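Local coordinates for putative chromatin binding protein (Chaetomium thermophilum, PDB 6QP0) that binds ATP through its P-loop NTPase domain and, as the Elongator regulator Kti12, acts as a tRNA-dependent ATPase required for tRNA modification, at residues Y25-I30 / F244-D249; V117-P123 / E145-T151; C154-G160 / P227-W233; E170-R176 / D199-R205. Numbering follows the deposited sequence.

Contact 1: Y25-I30 / F244-D249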
# COMPACT_ATOMS: atom_id res chain seq x y z
N TYR A 25 -11.29 1.23 -11.02
CA TYR A 25 -11.18 0.16 -12.01
C TYR A 25 -11.85 -1.11 -11.52
O TYR A 25 -12.68 -1.70 -12.21
CB TYR A 25 -9.70 -0.10 -12.33
CG TYR A 25 -9.48 -1.34 -13.17
CD1 TYR A 25 -9.34 -2.59 -12.57
CD2 TYR A 25 -9.42 -1.27 -14.55
CE1 TYR A 25 -9.15 -3.73 -13.33
CE2 TYR A 25 -9.23 -2.40 -15.31
CZ TYR A 25 -9.09 -3.62 -14.70
OH TYR A 25 -8.89 -4.76 -15.46
N LEU A 26 -11.49 -1.56 -10.31
CA LEU A 26 -12.08 -2.78 -9.78
C LEU A 26 -13.58 -2.64 -9.56
O LEU A 26 -14.29 -3.65 -9.54
CB LEU A 26 -11.39 -3.16 -8.47
CG LEU A 26 -9.93 -3.58 -8.63
CD1 LEU A 26 -9.25 -3.66 -7.28
CD2 LEU A 26 -9.83 -4.92 -9.36
N GLU A 27 -14.08 -1.41 -9.40
CA GLU A 27 -15.52 -1.22 -9.24
C GLU A 27 -16.26 -1.47 -10.55
O GLU A 27 -17.30 -2.14 -10.57
CB GLU A 27 -15.80 0.19 -8.72
CG GLU A 27 -17.17 0.35 -8.07
CD GLU A 27 -17.33 1.69 -7.38
OE1 GLU A 27 -16.79 2.69 -7.90
OE2 GLU A 27 -17.98 1.74 -6.32
N GLU A 28 -15.73 -0.94 -11.67
CA GLU A 28 -16.37 -1.19 -12.96
C GLU A 28 -16.28 -2.66 -13.34
O GLU A 28 -17.20 -3.21 -13.94
CB GLU A 28 -15.74 -0.31 -14.04
CG GLU A 28 -14.52 -0.93 -14.73
CD GLU A 28 -13.84 0.02 -15.70
OE1 GLU A 28 -14.07 -0.09 -16.92
OE2 GLU A 28 -13.06 0.89 -15.23
N ARG A 29 -15.17 -3.31 -12.98
CA ARG A 29 -14.96 -4.70 -13.40
C ARG A 29 -15.84 -5.66 -12.61
O ARG A 29 -16.32 -6.65 -13.16
CB ARG A 29 -13.48 -5.07 -13.25
CG ARG A 29 -13.10 -6.40 -13.88
CD ARG A 29 -13.23 -6.37 -15.40
NE ARG A 29 -12.70 -7.58 -16.01
CZ ARG A 29 -11.41 -7.79 -16.27
NH1 ARG A 29 -10.51 -6.87 -15.96
NH2 ARG A 29 -11.03 -8.93 -16.83
N ILE A 30 -16.07 -5.38 -11.33
CA ILE A 30 -16.92 -6.24 -10.52
C ILE A 30 -18.37 -6.14 -10.98
O ILE A 30 -19.07 -7.16 -11.10
CB ILE A 30 -16.77 -5.89 -9.03
CG1 ILE A 30 -15.37 -6.24 -8.54
CG2 ILE A 30 -17.83 -6.62 -8.21
CD1 ILE A 30 -15.01 -5.64 -7.20
N PHE A 244 -3.66 -3.01 -14.49
CA PHE A 244 -4.83 -3.39 -13.69
C PHE A 244 -5.46 -4.68 -14.21
O PHE A 244 -5.96 -5.49 -13.42
CB PHE A 244 -5.86 -2.26 -13.70
CG PHE A 244 -5.45 -1.03 -12.93
CD1 PHE A 244 -4.36 -1.06 -12.07
CD2 PHE A 244 -6.16 0.14 -13.05
CE1 PHE A 244 -3.99 0.06 -11.36
CE2 PHE A 244 -5.80 1.27 -12.34
CZ PHE A 244 -4.71 1.23 -11.49
N ASP A 245 -5.47 -4.88 -15.53
CA ASP A 245 -6.03 -6.10 -16.10
C ASP A 245 -5.23 -7.33 -15.68
O ASP A 245 -5.80 -8.38 -15.39
CB ASP A 245 -6.10 -5.99 -17.63
CG ASP A 245 -7.29 -5.17 -18.11
OD1 ASP A 245 -8.44 -5.66 -18.02
OD2 ASP A 245 -7.08 -4.03 -18.57
N LYS A 246 -3.90 -7.21 -15.67
CA LYS A 246 -3.07 -8.33 -15.22
C LYS A 246 -3.26 -8.58 -13.73
O LYS A 246 -3.23 -9.73 -13.28
CB LYS A 246 -1.60 -8.06 -15.55
CG LYS A 246 -1.27 -8.06 -17.04
CD LYS A 246 -0.08 -7.16 -17.34
CE LYS A 246 0.41 -7.29 -18.77
NZ LYS A 246 -0.67 -7.44 -19.79
N ILE A 247 -3.47 -7.52 -12.94
CA ILE A 247 -3.84 -7.70 -11.54
C ILE A 247 -5.14 -8.49 -11.45
O ILE A 247 -5.27 -9.41 -10.63
CB ILE A 247 -3.96 -6.34 -10.82
CG1 ILE A 247 -2.62 -5.61 -10.79
CG2 ILE A 247 -4.49 -6.56 -9.39
CD1 ILE A 247 -2.72 -4.17 -10.29
N TRP A 248 -6.12 -8.15 -12.28
CA TRP A 248 -7.41 -8.83 -12.23
C TRP A 248 -7.25 -10.30 -12.60
O TRP A 248 -7.76 -11.19 -11.90
CB TRP A 248 -8.41 -8.16 -13.17
CG TRP A 248 -9.75 -8.80 -13.13
CD1 TRP A 248 -10.21 -9.78 -13.95
CD2 TRP A 248 -10.81 -8.50 -12.21
NE1 TRP A 248 -11.50 -10.12 -13.60
CE2 TRP A 248 -11.89 -9.35 -12.54
CE3 TRP A 248 -10.96 -7.61 -11.15
CZ2 TRP A 248 -13.10 -9.32 -11.84
CZ3 TRP A 248 -12.15 -7.58 -10.46
CH2 TRP A 248 -13.21 -8.43 -10.81
N ASP A 249 -6.56 -10.59 -13.71
CA ASP A 249 -6.34 -11.97 -14.11
C ASP A 249 -5.59 -12.75 -13.04
O ASP A 249 -5.81 -13.95 -12.86
CB ASP A 249 -5.58 -12.02 -15.43
CG ASP A 249 -6.39 -11.47 -16.59
OD1 ASP A 249 -7.63 -11.58 -16.56
OD2 ASP A 249 -5.78 -10.92 -17.53
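Trp248 lays its indole against the side chain of Arg29, which covers one face along its length: Arg29 CG sits 3.3 Å from the centroid of the Trp248 six-membered ring, a CH-pi contact, while Arg29 CZ lies 3.6 Å from the centroid of the five-membered ring. The guanidinium is therefore nearly flat on the indole (planes at 27°), a stacked cation-pi pair. At the indole edge, Leu26 CD2 approaches Trp248 CE3 at 3.4 Å and Ile30 CG1 approaches Trp248 CH2 at 3.8 Å, so Trp248 packs as a knob into the hole formed by Tyr25, Leu26, Arg29 and Ile30. One carboxylate oxygen serves both polar partners, because Asp245 OD1 accepts a hydrogen bond from Tyr25 OH (2.8 Å) and forms a salt bridge with Arg29 NH1 (3.2 Å). Next to it, Phe244 CB stands over the Tyr25 ring, 3.4 Å from its centroid. The two helical segments cross at -54° with axes 11.2 Å apart. The contact joins helix 15-31, which begins within the P-loop, to helix 237-250, the last helix of this domain construct; both pack on the central parallel sheet, where Leu26 and Trp248 meet Ile126 of strand 125-130 and Phe244 meets Leu231 of strand 228-231.

Contact 2: V117-P123 / E145-T151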
# COMPACT_ATOMS: atom_id res chain seq x y z
N VAL A 117 -7.26 -6.05 7.54
CA VAL A 117 -7.33 -6.92 6.37
C VAL A 117 -8.01 -8.23 6.73
O VAL A 117 -8.90 -8.71 6.01
CB VAL A 117 -5.92 -7.16 5.79
CG1 VAL A 117 -5.97 -8.15 4.64
CG2 VAL A 117 -5.30 -5.85 5.34
N LYS A 118 -7.62 -8.84 7.85
CA LYS A 118 -8.18 -10.14 8.22
C LYS A 118 -9.69 -10.08 8.39
O LYS A 118 -10.38 -11.07 8.12
CB LYS A 118 -7.53 -10.64 9.51
CG LYS A 118 -7.65 -12.14 9.71
CD LYS A 118 -7.07 -12.58 11.04
CE LYS A 118 -6.63 -14.03 11.00
NZ LYS A 118 -7.71 -14.94 10.52
N ARG A 119 -10.22 -8.93 8.81
CA ARG A 119 -11.66 -8.82 9.04
C ARG A 119 -12.47 -8.88 7.75
O ARG A 119 -13.65 -9.25 7.80
CB ARG A 119 -11.97 -7.51 9.77
CG ARG A 119 -11.49 -7.48 11.22
CD ARG A 119 -11.38 -6.05 11.74
NE ARG A 119 -10.80 -6.01 13.08
CZ ARG A 119 -10.20 -4.95 13.61
NH1 ARG A 119 -10.09 -3.83 12.91
NH2 ARG A 119 -9.70 -5.01 14.84
N VAL A 120 -11.87 -8.55 6.61
CA VAL A 120 -12.61 -8.46 5.36
C VAL A 120 -12.03 -9.39 4.30
O VAL A 120 -12.76 -9.95 3.48
CB VAL A 120 -12.64 -7.01 4.83
CG1 VAL A 120 -13.49 -6.14 5.74
CG2 VAL A 120 -11.23 -6.45 4.72
N LEU A 121 -10.71 -9.57 4.32
CA LEU A 121 -10.04 -10.31 3.26
C LEU A 121 -10.58 -11.74 3.18
O LEU A 121 -10.70 -12.43 4.19
CB LEU A 121 -8.53 -10.33 3.48
CG LEU A 121 -7.70 -11.10 2.45
CD1 LEU A 121 -7.85 -10.49 1.06
CD2 LEU A 121 -6.24 -11.16 2.86
N GLY A 122 -10.90 -12.17 1.96
CA GLY A 122 -11.38 -13.51 1.72
C GLY A 122 -11.41 -13.84 0.24
O GLY A 122 -11.11 -12.99 -0.61
N PRO A 123 -11.77 -15.08 -0.10
CA PRO A 123 -11.82 -15.46 -1.52
C PRO A 123 -12.72 -14.58 -2.36
O PRO A 123 -12.41 -14.34 -3.53
CB PRO A 123 -12.33 -16.91 -1.47
CG PRO A 123 -11.92 -17.41 -0.12
CD PRO A 123 -12.02 -16.22 0.80
N GLU A 145 -1.00 -14.05 5.15
CA GLU A 145 -2.37 -13.74 5.53
C GLU A 145 -3.34 -14.11 4.41
O GLU A 145 -4.36 -14.76 4.65
CB GLU A 145 -2.50 -12.26 5.89
CG GLU A 145 -3.85 -11.89 6.48
CD GLU A 145 -3.89 -10.48 7.03
OE1 GLU A 145 -3.05 -9.64 6.64
OE2 GLU A 145 -4.78 -10.20 7.87
N ALA A 146 -3.03 -13.71 3.18
CA ALA A 146 -3.88 -14.09 2.05
C ALA A 146 -3.88 -15.60 1.85
O ALA A 146 -4.90 -16.18 1.47
CB ALA A 146 -3.40 -13.38 0.78
N LYS A 147 -2.74 -16.25 2.09
CA LYS A 147 -2.68 -17.70 2.05
C LYS A 147 -3.67 -18.31 3.04
O LYS A 147 -4.40 -19.25 2.71
CB LYS A 147 -1.26 -18.18 2.34
CG LYS A 147 -1.12 -19.68 2.55
CD LYS A 147 0.32 -20.09 2.84
CE LYS A 147 1.22 -19.92 1.62
NZ LYS A 147 2.58 -20.47 1.86
N ASN A 148 -3.71 -17.78 4.27
CA ASN A 148 -4.63 -18.29 5.27
C ASN A 148 -6.08 -17.96 4.93
O ASN A 148 -6.99 -18.69 5.32
CB ASN A 148 -4.26 -17.74 6.65
CG ASN A 148 -3.13 -18.51 7.29
OD1 ASN A 148 -3.16 -19.74 7.37
ND2 ASN A 148 -2.10 -17.79 7.74
N ALA A 149 -6.30 -16.87 4.21
CA ALA A 149 -7.63 -16.55 3.70
C ALA A 149 -7.97 -17.33 2.43
O ALA A 149 -9.07 -17.16 1.89
CB ALA A 149 -7.75 -15.05 3.42
N ARG A 150 -7.05 -18.17 1.94
CA ARG A 150 -7.29 -18.99 0.76
C ARG A 150 -7.66 -18.12 -0.45
O ARG A 150 -8.60 -18.41 -1.19
CB ARG A 150 -8.37 -20.04 1.03
CG ARG A 150 -8.03 -20.95 2.20
CD ARG A 150 -9.15 -21.93 2.51
NE ARG A 150 -8.83 -22.76 3.66
CZ ARG A 150 -8.90 -22.35 4.93
NH1 ARG A 150 -9.27 -21.11 5.21
NH2 ARG A 150 -8.59 -23.18 5.91
N THR A 151 -6.89 -17.05 -0.64
CA THR A 151 -7.13 -16.10 -1.71
C THR A 151 -5.80 -15.60 -2.24
O THR A 151 -4.81 -15.56 -1.50
CB THR A 151 -7.99 -14.92 -1.22
OG1 THR A 151 -8.38 -14.11 -2.34
CG2 THR A 151 -7.21 -14.07 -0.23
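Leu121, with chi1 t and chi2 near +60° (tp), directs its branched end into the angle between the two helix ends. Its CD2 lies 3.8 Å from Ala146 CA and its CG 4.1 Å from Ala149 CB, while Leu121 CD1 reaches Thr151 CG2 at 3.9 Å. The small alanines let the backbones draw close, with the CA atoms of Gly122 and Ala149 only 5.2 Å apart. Glu145 is extended (chi1 and chi2 both t) and stretches across to helix 106-120, where its OE1 lies 3.8 Å from Val117 CG1 and its OE2 3.2 Å from Lys118 CB; thus the carboxylate rests against the last turns of that helix. Val117, with chi1 t, and Leu121 also face Leu4 of strand 4-9, placing the contact on one flank of the sheet. Helix 136-148 ends in a Schellman motif, in which Arg150 takes positive phi (57°) and Thr151 N bonds back to Ala146 O at 3.0 Å. This reversal presents Thr151, whose OG1 gives a weak hydrogen bond to Gly122 O at 3.4 Å. Pro123 covers the same turn, its CD 3.3 Å from Ala149 O and its CG 3.6 Å from Arg150 O. With one weak hydrogen bond, no salt bridge, and Glu145 adding only packing between the segments, these helix ends associate chiefly through van der Waals contact around Leu121 and close backbone approach.

Contact 3: C154-G160 / P227-W233. With ADP (adenosine-5'-diphosphate), chain B.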
# COMPACT_ATOMS: atom_id res chain seq x y z
N CYS A 154 -0.91 -10.17 -4.33
CA CYS A 154 0.06 -9.59 -5.25
C CYS A 154 0.58 -8.29 -4.64
O CYS A 154 0.08 -7.81 -3.62
CB CYS A 154 -0.54 -9.34 -6.63
SG CYS A 154 -1.74 -7.99 -6.73
N VAL A 155 1.59 -7.72 -5.30
CA VAL A 155 2.21 -6.48 -4.86
C VAL A 155 2.15 -5.48 -6.02
O VAL A 155 2.42 -5.84 -7.17
CB VAL A 155 3.66 -6.70 -4.40
CG1 VAL A 155 4.29 -5.38 -3.97
CG2 VAL A 155 3.71 -7.72 -3.27
N LEU A 156 1.81 -4.24 -5.70
CA LEU A 156 1.71 -3.17 -6.69
C LEU A 156 2.56 -2.00 -6.21
O LEU A 156 2.17 -1.25 -5.31
CB LEU A 156 0.26 -2.74 -6.89
CG LEU A 156 0.04 -1.44 -7.67
CD1 LEU A 156 0.71 -1.51 -9.03
CD2 LEU A 156 -1.44 -1.14 -7.80
N GLN A 157 3.73 -1.83 -6.83
CA GLN A 157 4.64 -0.75 -6.47
C GLN A 157 4.31 0.51 -7.27
O GLN A 157 3.92 0.44 -8.44
CB GLN A 157 6.09 -1.15 -6.71
CG GLN A 157 7.10 -0.16 -6.15
CD GLN A 157 8.52 -0.67 -6.24
OE1 GLN A 157 8.80 -1.66 -6.92
NE2 GLN A 157 9.43 -0.01 -5.54
N VAL A 158 4.48 1.66 -6.63
CA VAL A 158 4.15 2.95 -7.23
C VAL A 158 5.29 3.91 -6.92
O VAL A 158 5.97 3.79 -5.90
CB VAL A 158 2.81 3.50 -6.70
CG1 VAL A 158 2.56 4.91 -7.21
CG2 VAL A 158 1.66 2.58 -7.09
N GLY A 159 5.50 4.86 -7.82
CA GLY A 159 6.51 5.86 -7.61
C GLY A 159 6.93 6.59 -8.87
O GLY A 159 7.19 5.96 -9.90
N GLY A 160 6.97 7.91 -8.80
CA GLY A 160 7.55 8.72 -9.85
C GLY A 160 9.01 9.04 -9.65
O GLY A 160 9.63 9.65 -10.53
N PRO A 227 2.98 -12.03 -7.49
CA PRO A 227 3.27 -11.29 -8.72
C PRO A 227 3.42 -9.78 -8.48
O PRO A 227 2.57 -9.18 -7.83
CB PRO A 227 2.06 -11.58 -9.62
CG PRO A 227 0.98 -11.99 -8.68
CD PRO A 227 1.65 -12.68 -7.54
N LEU A 228 4.51 -9.20 -8.98
CA LEU A 228 4.80 -7.79 -8.78
C LEU A 228 4.30 -6.97 -9.95
O LEU A 228 4.40 -7.39 -11.11
CB LEU A 228 6.31 -7.57 -8.59
CG LEU A 228 6.75 -6.11 -8.42
CD1 LEU A 228 6.07 -5.48 -7.21
CD2 LEU A 228 8.26 -6.01 -8.30
N PHE A 229 3.76 -5.79 -9.65
CA PHE A 229 3.32 -4.84 -10.66
C PHE A 229 3.79 -3.45 -10.24
O PHE A 229 3.85 -3.13 -9.05
CB PHE A 229 1.80 -4.85 -10.84
CG PHE A 229 1.23 -6.22 -11.08
CD1 PHE A 229 1.07 -6.70 -12.36
CD2 PHE A 229 0.85 -7.02 -10.01
CE1 PHE A 229 0.55 -7.96 -12.58
CE2 PHE A 229 0.33 -8.27 -10.23
CZ PHE A 229 0.17 -8.75 -11.51
N LEU A 230 4.12 -2.63 -11.23
CA LEU A 230 4.63 -1.29 -10.99
C LEU A 230 3.88 -0.28 -11.84
O LEU A 230 3.39 -0.60 -12.93
CB LEU A 230 6.14 -1.21 -11.28
CG LEU A 230 7.04 -2.14 -10.47
CD1 LEU A 230 7.10 -3.53 -11.08
CD2 LEU A 230 8.44 -1.55 -10.34
N LEU A 231 3.80 0.95 -11.33
CA LEU A 231 3.13 2.05 -12.03
C LEU A 231 3.93 3.33 -11.78
O LEU A 231 3.86 3.90 -10.68
CB LEU A 231 1.69 2.21 -11.58
CG LEU A 231 0.69 1.11 -11.93
CD1 LEU A 231 -0.67 1.42 -11.30
CD2 LEU A 231 0.56 0.97 -13.43
N ALA A 232 4.68 3.77 -12.78
CA ALA A 232 5.33 5.07 -12.71
C ALA A 232 4.29 6.17 -12.93
O ALA A 232 3.22 5.94 -13.50
CB ALA A 232 6.45 5.17 -13.74
N TRP A 233 4.62 7.37 -12.47
CA TRP A 233 3.71 8.50 -12.66
C TRP A 233 3.42 8.71 -14.14
O TRP A 233 2.26 8.88 -14.54
CB TRP A 233 4.31 9.77 -12.05
CG TRP A 233 4.20 9.83 -10.56
CD1 TRP A 233 3.87 8.82 -9.70
CD2 TRP A 233 4.41 10.99 -9.74
NE1 TRP A 233 3.86 9.27 -8.41
CE2 TRP A 233 4.19 10.60 -8.40
CE3 TRP A 233 4.76 12.32 -10.00
CZ2 TRP A 233 4.32 11.49 -7.33
CZ3 TRP A 233 4.89 13.19 -8.94
CH2 TRP A 233 4.67 12.78 -7.62
PB ADP B . 0.97 9.01 -0.99
O1B ADP B . -0.39 8.94 -0.34
O2B ADP B . 1.99 9.45 0.02
O3B ADP B . 1.36 7.65 -1.51
PA ADP B . -0.38 10.64 -3.01
O1A ADP B . -1.30 11.33 -2.02
O2A ADP B . -1.10 9.48 -3.66
O3A ADP B . 0.97 10.11 -2.23
O5' ADP B . 0.10 11.74 -4.15
C5' ADP B . 1.05 12.72 -3.76
C4' ADP B . 0.97 13.84 -4.59
O4' ADP B . 1.64 13.57 -5.91
C3' ADP B . -0.56 14.19 -4.93
O3' ADP B . -0.74 15.68 -5.01
C2' ADP B . -0.77 13.68 -6.04
O2' ADP B . -1.68 14.54 -6.83
C1' ADP B . 0.70 13.55 -6.81
N9 ADP B . 0.75 12.32 -7.52
C8 ADP B . 0.72 11.05 -7.11
N7 ADP B . 0.79 10.29 -8.21
C5 ADP B . 0.86 11.10 -9.28
C6 ADP B . 0.94 10.84 -10.63
N6 ADP B . 1.01 9.87 -11.72
N1 ADP B . 1.00 11.83 -11.50
C2 ADP B . 0.97 13.11 -11.06
N3 ADP B . 0.88 13.38 -9.74
C4 ADP B . 0.83 12.36 -8.85
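Leu156 and Leu231 form the apolar centre, on the sheet face they share with Phe229 and Val158: Leu156 CD1 lies 3.9 Å from Leu231 CG and 4.0 Å from Phe229 CB. Helix 237-250 covers this face through Val243 and Phe244. Towards the start of the strands, Cys154 CB packs 3.9 Å from Phe229 CE2, and the cysteine sulfur makes an oblique sulfur-aromatic contact with the ring. The other face carries Val155, Leu228, Gln157 and Leu230, with Val155 CG1 3.7 Å from Leu228 CD1; Gln157 there turns its amide to Glu217. Between the faces, the parallel strands are joined by alternating backbone bonds: Val155 N to Pro227 O (3.1 Å), Phe229 N to Val155 O (2.8 Å), Gln157 N to Phe229 O (2.6 Å), Leu231 N to Gln157 O (2.9 Å) and a weak Gly159 N to Leu231 O (3.4 Å). Past the strand ends, Gly160 CA sits 3.7 Å from the centroid of the Trp233 five-membered ring; a side chain at Gly160 would clash with this indole. The opposite face of Trp233 meets the ADP adenine, whose N6 gives a weak hydrogen bond to Trp233 O (3.2 Å), while Trp233 NE1 is held by Ser13 O. The chemistry thus changes from apolar strand pairing to nucleotide recognition: here the adenine meets one indole face and makes one weak hydrogen bond to backbone.

Contact 4: E170-R176 / D199-R205. With ADP (adenosine-5'-diphosphate), chain B; AF3 (aluminum fluoride), chain C.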
# COMPACT_ATOMS: atom_id res chain seq x y z
N GLU A 170 7.50 18.42 0.28
CA GLU A 170 7.83 19.82 0.53
C GLU A 170 6.61 20.71 0.31
O GLU A 170 6.31 21.58 1.13
CB GLU A 170 8.98 20.27 -0.36
CG GLU A 170 10.28 19.51 -0.13
CD GLU A 170 10.80 19.65 1.29
OE1 GLU A 170 10.57 20.70 1.91
OE2 GLU A 170 11.44 18.69 1.77
N ARG A 171 5.89 20.50 -0.80
CA ARG A 171 4.70 21.30 -1.06
C ARG A 171 3.64 21.07 0.01
O ARG A 171 2.90 22.00 0.36
CB ARG A 171 4.13 20.98 -2.44
CG ARG A 171 5.17 20.97 -3.56
NH1 ARG A 171 6.69 19.59 -7.53
NH2 ARG A 171 6.61 21.72 -6.69
N ARG A 172 3.55 19.85 0.54
CA ARG A 172 2.60 19.57 1.61
C ARG A 172 3.08 20.11 2.95
O ARG A 172 2.26 20.51 3.78
CB ARG A 172 2.34 18.07 1.68
CG ARG A 172 1.49 17.56 0.53
CD ARG A 172 1.30 16.06 0.56
NE ARG A 172 0.28 15.63 -0.40
CZ ARG A 172 -0.03 14.36 -0.66
NH1 ARG A 172 0.59 13.38 -0.03
NH2 ARG A 172 -0.98 14.08 -1.55
N LEU A 173 4.40 20.12 3.18
CA LEU A 173 4.94 20.83 4.33
C LEU A 173 4.68 22.32 4.21
O LEU A 173 4.32 22.99 5.19
CB LEU A 173 6.43 20.55 4.48
CG LEU A 173 6.83 19.22 5.12
CD1 LEU A 173 8.33 19.02 5.02
CD2 LEU A 173 6.39 19.17 6.58
N GLU A 174 4.87 22.87 3.00
CA GLU A 174 4.58 24.28 2.77
C GLU A 174 3.12 24.60 3.04
O GLU A 174 2.80 25.61 3.68
CB GLU A 174 4.96 24.66 1.34
CG GLU A 174 6.45 24.62 1.05
CD GLU A 174 6.77 24.60 -0.44
OE1 GLU A 174 5.82 24.65 -1.25
OE2 GLU A 174 7.96 24.53 -0.80
N ARG A 175 2.21 23.74 2.56
CA ARG A 175 0.78 23.96 2.71
C ARG A 175 0.38 23.71 4.17
O ARG A 175 -0.18 22.68 4.53
CB ARG A 175 -0.00 23.06 1.76
CG ARG A 175 -1.51 23.24 1.84
N ARG A 176 0.69 24.69 5.01
CA ARG A 176 0.34 24.62 6.43
C ARG A 176 0.12 26.02 7.00
O ARG A 176 0.96 26.91 6.86
CB ARG A 176 1.44 23.91 7.22
CG ARG A 176 1.25 22.40 7.33
CD ARG A 176 2.40 21.75 8.08
NE ARG A 176 2.07 20.41 8.55
CZ ARG A 176 2.90 19.63 9.24
NH1 ARG A 176 4.11 20.06 9.55
NH2 ARG A 176 2.51 18.43 9.63
N ASP A 199 -5.07 12.21 3.74
CA ASP A 199 -4.30 11.68 2.63
C ASP A 199 -3.27 12.67 2.10
O ASP A 199 -2.51 12.32 1.19
CB ASP A 199 -5.25 11.28 1.48
CG ASP A 199 -5.97 9.97 1.75
OD1 ASP A 199 -5.45 9.16 2.55
OD2 ASP A 199 -7.04 9.75 1.15
N GLU A 200 -3.23 13.89 2.63
CA GLU A 200 -2.27 14.91 2.20
C GLU A 200 -1.56 15.56 3.38
O GLU A 200 -1.05 16.68 3.26
CB GLU A 200 -2.96 15.97 1.34
CG GLU A 200 -4.47 16.07 1.50
CD GLU A 200 -5.23 15.09 0.60
OE1 GLU A 200 -4.77 14.85 -0.53
OE2 GLU A 200 -6.28 14.57 1.04
N GLU A 201 -1.51 14.88 4.53
CA GLU A 201 -0.71 15.37 5.65
C GLU A 201 0.76 15.07 5.40
O GLU A 201 1.11 13.91 5.12
CB GLU A 201 -1.17 14.72 6.96
CG GLU A 201 -1.70 15.69 8.01
CD GLU A 201 -0.60 16.48 8.69
OE1 GLU A 201 -0.68 17.73 8.69
OE2 GLU A 201 0.35 15.86 9.21
N PRO A 202 1.64 16.05 5.48
CA PRO A 202 3.05 15.80 5.17
C PRO A 202 3.76 15.06 6.30
O PRO A 202 3.32 15.02 7.45
CB PRO A 202 3.63 17.21 5.00
CG PRO A 202 2.81 18.05 5.91
CD PRO A 202 1.41 17.46 5.85
N TYR A 203 4.89 14.46 5.93
CA TYR A 203 5.81 13.88 6.90
C TYR A 203 6.79 14.96 7.35
O TYR A 203 7.06 15.93 6.63
CB TYR A 203 6.60 12.72 6.29
CG TYR A 203 5.79 11.62 5.64
CD1 TYR A 203 5.05 11.85 4.49
CD2 TYR A 203 5.80 10.34 6.17
CE1 TYR A 203 4.32 10.84 3.89
CE2 TYR A 203 5.07 9.32 5.57
CZ TYR A 203 4.34 9.58 4.44
OH TYR A 203 3.63 8.56 3.86
N GLU A 204 7.33 14.79 8.56
CA GLU A 204 8.47 15.60 8.97
C GLU A 204 9.68 15.20 8.12
O GLU A 204 9.90 14.01 7.86
CB GLU A 204 8.76 15.41 10.45
CG GLU A 204 7.61 15.83 11.37
CD GLU A 204 7.22 17.28 11.18
OE1 GLU A 204 8.13 18.13 11.12
OE2 GLU A 204 6.01 17.57 11.09
N ARG A 205 10.45 16.19 7.67
CA ARG A 205 11.53 15.89 6.73
C ARG A 205 12.51 14.86 7.30
O ARG A 205 13.12 14.11 6.53
CB ARG A 205 12.27 17.18 6.35
CG ARG A 205 11.48 18.08 5.40
CD ARG A 205 12.36 19.12 4.72
NE ARG A 205 12.63 20.28 5.58
CZ ARG A 205 12.12 21.50 5.38
NH1 ARG A 205 11.32 21.73 4.34
NH2 ARG A 205 12.43 22.48 6.22
PB ADP B . 0.97 9.01 -0.99
O1B ADP B . -0.39 8.94 -0.34
O2B ADP B . 1.99 9.45 0.02
O3B ADP B . 1.36 7.65 -1.51
PA ADP B . -0.38 10.64 -3.01
O1A ADP B . -1.30 11.33 -2.02
O2A ADP B . -1.10 9.48 -3.66
O3A ADP B . 0.97 10.11 -2.23
O5' ADP B . 0.10 11.74 -4.15
C5' ADP B . 1.05 12.72 -3.76
C4' ADP B . 0.97 13.84 -4.59
O4' ADP B . 1.64 13.57 -5.91
C3' ADP B . -0.56 14.19 -4.93
O3' ADP B . -0.74 15.68 -5.01
C2' ADP B . -0.77 13.68 -6.04
O2' ADP B . -1.68 14.54 -6.83
C1' ADP B . 0.70 13.55 -6.81
N9 ADP B . 0.75 12.32 -7.52
C8 ADP B . 0.72 11.05 -7.11
N7 ADP B . 0.79 10.29 -8.21
C5 ADP B . 0.86 11.10 -9.28
C6 ADP B . 0.94 10.84 -10.63
N6 ADP B . 1.01 9.87 -11.72
N1 ADP B . 1.00 11.83 -11.50
C2 ADP B . 0.97 13.11 -11.06
N3 ADP B . 0.88 13.38 -9.74
C4 ADP B . 0.83 12.36 -8.85
AL AF3 C . 1.05 9.20 1.99
F1 AF3 C . -0.29 8.15 1.79
F2 AF3 C . 0.82 10.89 1.92
F3 AF3 C . 2.63 8.59 1.78
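A very short hydrogen bond, 2.3 Å from Tyr203 OH to AF3 F3, places this loop directly on the phosphate mimic, whose aluminium is 2.2 Å from ADP O2B. Arg172 reaches the same site from the helix: its NH2 bonds ADP O1A at 2.8 Å, its NH1 lies 3.2 Å from AF3 F2, and one guanidinium face is covered by Asp199 O and Glu200 CA. Behind the site, Pro202 packs between Arg172, Leu173 and Arg176, with Pro202 CB 3.7 Å from Leu173 CD2. Outside, Arg176 links Glu201 and Glu204 in a salt-bridge network whose hydrogen bonds are weak (Arg176 NH1 to Glu204 OE2 3.5 Å, NH2 to Glu201 OE2 3.4 Å). A shorter salt bridge joins Glu170 OE1 to Arg205 NH1 at 2.7 Å. Arg85, Lys15 and the backbone N of Ser12 also bond the fluoride group, consistent with a transition-state-like arrangement. Segment 199-205 thus runs along the C-terminal end of helix 162-174 into helix 205-213, whose Trp208 meets the Tyr203 ring edge-to-face.

All four contacts belong to one P-loop NTPase domain built on a five-stranded parallel sheet in the order 72-77, 125-130, 4-9, 153-158, 228-231. Contact 2 closes first within the chain, before contact 3 opens; contact 4 is nested within contact 3, and contact 1 encloses them all. Contacts 1 and 3 touch, their centres about 15 Å apart, because strand 228-231 leads into helix 237-250 and Leu231 packs on Phe244. Contact 2, centred about 34 Å from the centre of contact 4, lies across the chain's centre from it. Contacts 3 and 4, about 23 Å apart between centres, both reach ADP, one at the adenine and the other at the phosphates, whereas contacts 1 and 2 join helices farther from the nucleotide.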